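Side-chain contact in glycosylation Associate Protein 2 (Streptococcus agalactiae serotype V, PDB 6OYC), which probably acts with its partner proteins Gap1 and Gap3 in the glycosylation and accessory Sec-dependent secretion of a streptococcal surface adhesin: residues L63-Q68 / E99-S104. Residues are numbered along the deposited sequence; the frame is centred on the assembly and turned at random.
Sequences LLLTEQ and EEFLRS
L63 meets the ring of F101 at its edge: CD2 of L63 lies near the ring plane, 3.7 Å from CE2 of F101 and only slightly farther from CZ. Helix 96-104 packs on the parallel sheet here through a small apolar patch of four buried side chains. F101 extends its ring toward the strand because its CG stands anti to the backbone N (chi1 -170°), and the L63 side chain meets the ring head-on from the strand. L65, two residues along the same strand, adds a second apolar point: its CD1 approaches the same ring obliquely, 4.2 Å from CE2 of F101. CD1 of L65 also touches CD2 of L102, 3.9 Å away. L65 and L102 share a rotamer, CG anti to the carbonyl carbon (chi1 -59° in L102), and run alongside each other in opposite senses. No hydrogen bond crosses the interface. Within the helix, S104 OG donates to the backbone O of F101 (3.1 Å). Strand 62-65 lies between strands 6-11 and 86-89 in a five-stranded parallel sheet; V86 touches both L65 and F101, and V11 flanks L63 and L65, while helix 96-104 is the crossover of a beta-alpha-beta unit that links strand 86-89 to its parallel neighbour, edge strand 108-110.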
loop_
_atom_site.group_PDB
_atom_site.type_symbol
_atom_site.label_atom_id
_atom_site.label_comp_id
_atom_site.label_asym_id
_atom_site.label_seq_id
_atom_site.Cartn_x
_atom_site.Cartn_y
_atom_site.Cartn_z
ATOM N N LEU B 63 -8.534 -20.924 2.262
ATOM C CA LEU B 63 -9.625 -21.835 1.945
ATOM C C LEU B 63 -9.661 -21.977 0.431
ATOM O O LEU B 63 -9.884 -20.993 -0.283
ATOM C CB LEU B 63 -10.959 -21.303 2.479
ATOM C CG LEU B 63 -12.225 -22.054 2.035
ATOM C CD1 LEU B 63 -12.153 -23.495 2.513
ATOM C CD2 LEU B 63 -13.515 -21.357 2.550
ATOM N N LEU B 64 -9.442 -23.187 -0.059
ATOM C CA LEU B 64 -9.377 -23.432 -1.492
ATOM C C LEU B 64 -10.655 -24.136 -1.919
ATOM O O LEU B 64 -10.911 -25.277 -1.521
ATOM C CB LEU B 64 -8.144 -24.252 -1.869
ATOM C CG LEU B 64 -8.141 -24.624 -3.354
ATOM C CD1 LEU B 64 -8.220 -23.377 -4.242
ATOM C CD2 LEU B 64 -6.933 -25.476 -3.696
ATOM N N LEU B 65 -11.439 -23.468 -2.745
ATOM C CA LEU B 65 -12.724 -23.989 -3.198
ATOM C C LEU B 65 -12.560 -24.430 -4.647
ATOM O O LEU B 65 -12.329 -23.602 -5.533
ATOM C CB LEU B 65 -13.817 -22.928 -3.041
ATOM C CG LEU B 65 -14.066 -22.447 -1.603
ATOM C CD1 LEU B 65 -15.145 -21.345 -1.538
ATOM C CD2 LEU B 65 -14.439 -23.619 -0.698
ATOM N N THR B 66 -12.657 -25.730 -4.894
ATOM C CA THR B 66 -12.384 -26.227 -6.236
ATOM C C THR B 66 -13.634 -26.558 -7.043
ATOM O O THR B 66 -13.493 -26.938 -8.206
ATOM C CB THR B 66 -11.472 -27.460 -6.183
ATOM O OG1 THR B 66 -12.089 -28.483 -5.389
ATOM C CG2 THR B 66 -10.087 -27.101 -5.597
ATOM N N GLU B 67 -14.840 -26.418 -6.482
ATOM C CA GLU B 67 -16.074 -26.746 -7.193
ATOM C C GLU B 67 -16.843 -25.485 -7.572
ATOM O O GLU B 67 -16.662 -24.410 -6.988
ATOM C CB GLU B 67 -16.989 -27.649 -6.353
ATOM C CG GLU B 67 -16.291 -28.810 -5.697
ATOM C CD GLU B 67 -15.575 -29.683 -6.710
ATOM O OE1 GLU B 67 -16.208 -30.064 -7.722
ATOM O OE2 GLU B 67 -14.376 -29.979 -6.496
ATOM N N GLN B 68 -17.728 -25.625 -8.561
ATOM C CA GLN B 68 -18.493 -24.460 -8.990
ATOM C C GLN B 68 -19.522 -24.050 -7.945
ATOM O O GLN B 68 -19.678 -22.857 -7.647
ATOM C CB GLN B 68 -19.181 -24.727 -10.319
ATOM C CG GLN B 68 -20.170 -23.632 -10.634
ATOM C CD GLN B 68 -20.394 -23.451 -12.108
ATOM O OE1 GLN B 68 -20.173 -22.367 -12.647
ATOM N NE2 GLN B 68 -20.845 -24.506 -12.772
ATOM N N GLU B 99 -21.984 -17.721 -4.310
ATOM C CA GLU B 99 -21.538 -16.391 -4.703
ATOM C C GLU B 99 -21.579 -15.429 -3.522
ATOM O O GLU B 99 -20.689 -14.585 -3.374
ATOM C CB GLU B 99 -22.375 -15.862 -5.867
ATOM C CG GLU B 99 -22.463 -14.335 -5.935
ATOM C CD GLU B 99 -21.165 -13.682 -6.409
ATOM O OE1 GLU B 99 -20.591 -14.134 -7.431
ATOM O OE2 GLU B 99 -20.713 -12.706 -5.760
ATOM N N GLU B 100 -22.591 -15.547 -2.655
ATOM C CA GLU B 100 -22.641 -14.664 -1.491
ATOM C C GLU B 100 -21.408 -14.855 -0.632
ATOM O O GLU B 100 -20.809 -13.885 -0.151
ATOM C CB GLU B 100 -23.883 -14.934 -0.641
ATOM C CG GLU B 100 -25.228 -14.693 -1.303
ATOM C CD GLU B 100 -26.395 -15.127 -0.408
ATOM O OE1 GLU B 100 -27.415 -15.625 -0.951
ATOM O OE2 GLU B 100 -26.280 -14.969 0.832
ATOM N N PHE B 101 -21.031 -16.110 -0.421
ATOM C CA PHE B 101 -19.830 -16.418 0.336
ATOM C C PHE B 101 -18.598 -15.786 -0.310
ATOM O O PHE B 101 -17.863 -15.031 0.340
ATOM C CB PHE B 101 -19.690 -17.931 0.448
ATOM C CG PHE B 101 -18.627 -18.361 1.395
ATOM C CD1 PHE B 101 -18.883 -18.427 2.749
ATOM C CD2 PHE B 101 -17.363 -18.686 0.933
ATOM C CE1 PHE B 101 -17.914 -18.820 3.632
ATOM C CE2 PHE B 101 -16.376 -19.073 1.812
ATOM C CZ PHE B 101 -16.652 -19.141 3.163
ATOM N N LEU B 102 -18.371 -16.059 -1.602
ATOM C CA LEU B 102 -17.206 -15.488 -2.286
ATOM C C LEU B 102 -17.167 -13.974 -2.134
ATOM O O LEU B 102 -16.105 -13.385 -1.887
ATOM C CB LEU B 102 -17.222 -15.870 -3.767
ATOM C CG LEU B 102 -17.211 -17.369 -4.083
ATOM C CD1 LEU B 102 -17.293 -17.610 -5.570
ATOM C CD2 LEU B 102 -15.985 -18.080 -3.493
ATOM N N ARG B 103 -18.324 -13.330 -2.253
ATOM C CA ARG B 103 -18.354 -11.878 -2.210
ATOM C C ARG B 103 -18.036 -11.372 -0.815
ATOM O O ARG B 103 -17.258 -10.423 -0.649
ATOM C CB ARG B 103 -19.717 -11.383 -2.685
ATOM C CG ARG B 103 -19.876 -9.902 -2.682
ATOM C CD ARG B 103 -21.252 -9.529 -3.229
ATOM N NE ARG B 103 -21.561 -8.138 -2.931
ATOM C CZ ARG B 103 -21.099 -7.120 -3.649
ATOM N NH1 ARG B 103 -20.321 -7.353 -4.703
ATOM N NH2 ARG B 103 -21.403 -5.871 -3.309
ATOM N N SER B 104 -18.609 -11.997 0.210
ATOM C CA SER B 104 -18.331 -11.520 1.554
ATOM C C SER B 104 -16.872 -11.734 1.931
ATOM O O SER B 104 -16.362 -11.036 2.814
ATOM C CB SER B 104 -19.243 -12.205 2.572
ATOM O OG SER B 104 -18.793 -13.513 2.840
#